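Local coordinates for uncharacterized protein (Cricetid herpesvirus 2, PDB 4ZKQ) that probably acts as a viral decoy receptor that binds host chemokines, encoded by a rodent gammaherpesvirus, at residues I217-M228 with S385-Y395. Residues are numbered along the deposited sequence; the frame is centred on the assembly and turned at random.
Sequences IYHRLYCGERLM and SGTYSEGREYY
Tyr222 and Arg392 carry the tight part of this parallel strand pairing. The guanidinium lies flat on one ring face, planes 18° apart and Arg392 CZ 4.0 Å from the ring centroid, a stacked cation-pi contact; Leu227 CD1 lies over the opposite face. Arg392 reaches the ring with its chain extended from CG to NE. Arg392 NH2 forms a salt bridge to Glu390 OE1 (2.9 Å), which, with the stack on Tyr222, helps to restrain the guanidinium, while NH1 bonds weakly to Gly224 O at the plane's edge. Beneath, seven backbone hydrogen bonds run from Tyr218 N–Thr387 O to Gly224 N–Glu393 O; Glu393 N to Tyr222 O is nearly straight at 173°.

The other end is looser and partly exposed at Arg220, Tyr218 and Tyr388. Arg220 NH2 stands 3.8 Å from Glu390 OE2, well out of the guanidinium plane, a long charge pairing that water 3 bridges; Thr297 also bonds OE2. Tyr218 lays its CB over the Tyr388 ring (4.2 Å to the centroid), the two rings meeting obliquely.

Strand 388-395 lies between strand 206-223 and its antiparallel neighbour 378-384 in a mixed sheet, where strand 226-231 flanks 206-223. Phe295, from strand 290-296 of a separate antiparallel sheet, makes a further cation-pi contact with Arg392.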
# COMPACT_ATOMS: atom_id res chain seq x y z
N ILE A 217 -4.48 5.96 13.17
CA ILE A 217 -5.06 4.63 13.26
C ILE A 217 -4.42 3.98 14.47
O ILE A 217 -3.21 4.12 14.70
CB ILE A 217 -4.81 3.81 11.97
CG1 ILE A 217 -5.54 2.46 12.02
CG2 ILE A 217 -3.32 3.60 11.75
CD1 ILE A 217 -5.70 1.82 10.65
N TYR A 218 -5.22 3.31 15.29
CA TYR A 218 -4.67 2.65 16.46
C TYR A 218 -4.15 1.29 16.04
O TYR A 218 -4.93 0.39 15.73
CB TYR A 218 -5.70 2.52 17.59
CG TYR A 218 -5.02 2.26 18.92
CD1 TYR A 218 -4.57 0.99 19.25
CD2 TYR A 218 -4.79 3.29 19.82
CE1 TYR A 218 -3.93 0.74 20.45
CE2 TYR A 218 -4.15 3.06 21.03
CZ TYR A 218 -3.72 1.78 21.34
OH TYR A 218 -3.09 1.53 22.53
N HIS A 219 -2.83 1.16 16.01
CA HIS A 219 -2.18 -0.05 15.52
C HIS A 219 -1.55 -0.81 16.66
O HIS A 219 -1.05 -0.22 17.62
CB HIS A 219 -1.14 0.29 14.46
CG HIS A 219 -0.08 1.24 14.94
ND1 HIS A 219 1.12 0.82 15.46
CD2 HIS A 219 -0.06 2.60 15.00
CE1 HIS A 219 1.84 1.87 15.80
NE2 HIS A 219 1.15 2.96 15.54
N ARG A 220 -1.61 -2.14 16.56
CA ARG A 220 -0.93 -3.03 17.48
C ARG A 220 -0.30 -4.16 16.69
O ARG A 220 -0.86 -4.61 15.68
CB ARG A 220 -1.91 -3.58 18.52
CG ARG A 220 -2.23 -2.58 19.60
CD ARG A 220 -3.28 -3.08 20.57
NE ARG A 220 -4.61 -3.10 19.99
CZ ARG A 220 -5.73 -3.28 20.68
NH1 ARG A 220 -5.68 -3.45 22.00
NH2 ARG A 220 -6.90 -3.28 20.06
N LEU A 221 0.88 -4.58 17.13
CA LEU A 221 1.60 -5.67 16.49
C LEU A 221 1.89 -6.74 17.52
O LEU A 221 2.39 -6.44 18.60
CB LEU A 221 2.89 -5.16 15.85
CG LEU A 221 3.76 -6.24 15.21
CD1 LEU A 221 3.02 -6.97 14.09
CD2 LEU A 221 5.05 -5.63 14.68
N TYR A 222 1.56 -7.97 17.17
CA TYR A 222 1.75 -9.12 18.05
C TYR A 222 2.61 -10.19 17.41
O TYR A 222 2.70 -10.29 16.19
CB TYR A 222 0.41 -9.77 18.40
CG TYR A 222 -0.63 -8.88 19.02
CD1 TYR A 222 -1.39 -8.01 18.24
CD2 TYR A 222 -0.91 -8.95 20.38
CE1 TYR A 222 -2.37 -7.21 18.81
CE2 TYR A 222 -1.88 -8.16 20.95
CZ TYR A 222 -2.61 -7.29 20.16
OH TYR A 222 -3.57 -6.50 20.73
N CYS A 223 3.23 -11.01 18.25
CA CYS A 223 3.77 -12.29 17.82
C CYS A 223 2.99 -13.31 18.63
O CYS A 223 3.14 -13.41 19.85
CB CYS A 223 5.28 -12.40 18.05
SG CYS A 223 5.82 -12.04 19.74
N GLY A 224 2.11 -14.03 17.94
CA GLY A 224 1.13 -14.85 18.62
C GLY A 224 0.21 -13.94 19.41
O GLY A 224 -0.57 -13.17 18.83
N GLU A 225 0.32 -14.00 20.73
CA GLU A 225 -0.50 -13.20 21.63
C GLU A 225 0.36 -12.33 22.56
O GLU A 225 -0.15 -11.77 23.54
CB GLU A 225 -1.45 -14.11 22.42
CG GLU A 225 -2.52 -14.79 21.55
CD GLU A 225 -3.41 -15.75 22.33
OE1 GLU A 225 -3.01 -16.93 22.49
OE2 GLU A 225 -4.51 -15.35 22.76
N ARG A 226 1.65 -12.23 22.27
CA ARG A 226 2.50 -11.26 22.95
C ARG A 226 2.50 -9.96 22.16
O ARG A 226 2.81 -9.96 20.97
CB ARG A 226 3.94 -11.77 23.10
CG ARG A 226 4.09 -13.02 23.94
CD ARG A 226 5.55 -13.26 24.22
NE ARG A 226 5.83 -14.63 24.64
CZ ARG A 226 6.19 -14.99 25.87
NH1 ARG A 226 6.32 -14.10 26.85
NH2 ARG A 226 6.42 -16.27 26.13
N LEU A 227 2.15 -8.86 22.82
CA LEU A 227 2.13 -7.55 22.18
C LEU A 227 3.54 -7.00 22.03
O LEU A 227 4.25 -6.83 23.02
CB LEU A 227 1.27 -6.59 22.99
CG LEU A 227 1.19 -5.15 22.47
CD1 LEU A 227 0.42 -5.08 21.15
CD2 LEU A 227 0.54 -4.26 23.51
N MET A 228 3.93 -6.74 20.79
CA MET A 228 5.27 -6.25 20.49
C MET A 228 5.31 -4.72 20.50
O MET A 228 6.21 -4.12 21.10
CB MET A 228 5.73 -6.78 19.13
CG MET A 228 5.65 -8.30 19.02
SD MET A 228 5.93 -8.90 17.34
CE MET A 228 7.60 -8.36 17.08
N SER A 385 -9.85 -2.14 10.61
CA SER A 385 -11.01 -1.33 10.31
C SER A 385 -10.51 0.02 9.83
O SER A 385 -9.34 0.16 9.49
CB SER A 385 -11.90 -1.17 11.54
OG SER A 385 -11.17 -0.52 12.57
N GLY A 386 -11.39 1.01 9.83
CA GLY A 386 -10.99 2.37 9.49
C GLY A 386 -10.15 3.03 10.56
O GLY A 386 -9.38 3.95 10.27
N THR A 387 -10.29 2.57 11.81
CA THR A 387 -9.69 3.25 12.96
C THR A 387 -8.74 2.38 13.79
O THR A 387 -8.03 2.90 14.65
CB THR A 387 -10.79 3.77 13.89
OG1 THR A 387 -11.62 2.68 14.30
CG2 THR A 387 -11.64 4.82 13.19
N TYR A 388 -8.73 1.07 13.52
CA TYR A 388 -7.86 0.11 14.23
C TYR A 388 -7.21 -0.87 13.26
O TYR A 388 -7.84 -1.30 12.29
CB TYR A 388 -8.65 -0.70 15.26
CG TYR A 388 -9.05 0.02 16.51
CD1 TYR A 388 -10.12 0.90 16.51
CD2 TYR A 388 -8.39 -0.22 17.71
CE1 TYR A 388 -10.51 1.55 17.67
CE2 TYR A 388 -8.77 0.42 18.87
CZ TYR A 388 -9.83 1.31 18.84
OH TYR A 388 -10.21 1.95 20.00
N SER A 389 -5.97 -1.25 13.56
CA SER A 389 -5.31 -2.34 12.85
C SER A 389 -4.55 -3.22 13.83
O SER A 389 -3.96 -2.73 14.79
CB SER A 389 -4.36 -1.81 11.78
OG SER A 389 -3.32 -1.05 12.35
N GLU A 390 -4.61 -4.52 13.57
CA GLU A 390 -3.91 -5.53 14.35
C GLU A 390 -3.07 -6.37 13.42
O GLU A 390 -3.61 -7.00 12.51
CB GLU A 390 -4.88 -6.45 15.10
CG GLU A 390 -5.53 -5.85 16.32
CD GLU A 390 -6.55 -6.79 16.94
OE1 GLU A 390 -6.56 -7.98 16.56
OE2 GLU A 390 -7.33 -6.35 17.80
N GLY A 391 -1.76 -6.36 13.63
CA GLY A 391 -0.86 -7.25 12.92
C GLY A 391 -0.39 -8.36 13.83
O GLY A 391 -0.17 -8.14 15.03
N ARG A 392 -0.26 -9.56 13.27
CA ARG A 392 0.16 -10.73 14.03
C ARG A 392 1.15 -11.55 13.23
O ARG A 392 0.84 -12.02 12.14
CB ARG A 392 -1.04 -11.58 14.42
CG ARG A 392 -1.99 -10.84 15.34
CD ARG A 392 -3.15 -11.70 15.81
NE ARG A 392 -4.15 -10.87 16.48
CZ ARG A 392 -4.20 -10.63 17.78
NH1 ARG A 392 -3.29 -11.16 18.60
NH2 ARG A 392 -5.16 -9.87 18.27
N GLU A 393 2.36 -11.69 13.78
CA GLU A 393 3.40 -12.50 13.16
C GLU A 393 3.34 -13.90 13.74
O GLU A 393 3.13 -14.07 14.95
CB GLU A 393 4.78 -11.87 13.38
CG GLU A 393 4.97 -10.54 12.67
CD GLU A 393 6.33 -9.91 12.90
OE1 GLU A 393 7.28 -10.64 13.28
OE2 GLU A 393 6.46 -8.69 12.69
N TYR A 394 3.54 -14.89 12.87
CA TYR A 394 3.59 -16.29 13.28
C TYR A 394 4.86 -16.92 12.74
O TYR A 394 5.17 -16.80 11.54
CB TYR A 394 2.36 -17.05 12.79
CG TYR A 394 1.07 -16.55 13.39
CD1 TYR A 394 0.60 -17.08 14.58
CD2 TYR A 394 0.33 -15.56 12.76
CE1 TYR A 394 -0.57 -16.64 15.13
CE2 TYR A 394 -0.86 -15.11 13.32
CZ TYR A 394 -1.30 -15.66 14.51
OH TYR A 394 -2.46 -15.24 15.10
N TYR A 395 5.61 -17.56 13.63
CA TYR A 395 6.86 -18.23 13.28
C TYR A 395 6.61 -19.72 13.32
O TYR A 395 6.28 -20.29 14.36
CB TYR A 395 7.98 -17.82 14.25
CG TYR A 395 8.04 -16.33 14.47
CD1 TYR A 395 8.08 -15.45 13.40
CD2 TYR A 395 8.02 -15.80 15.75
CE1 TYR A 395 8.11 -14.09 13.60
CE2 TYR A 395 8.05 -14.43 15.96
CZ TYR A 395 8.10 -13.58 14.87
OH TYR A 395 8.13 -12.22 15.06
O HOH W 1 -5.39 -2.23 17.30
O HOH W 2 -1.20 -2.79 12.90
O HOH W 3 -7.68 -3.65 17.49
O HOH W 4 -5.85 -9.02 21.30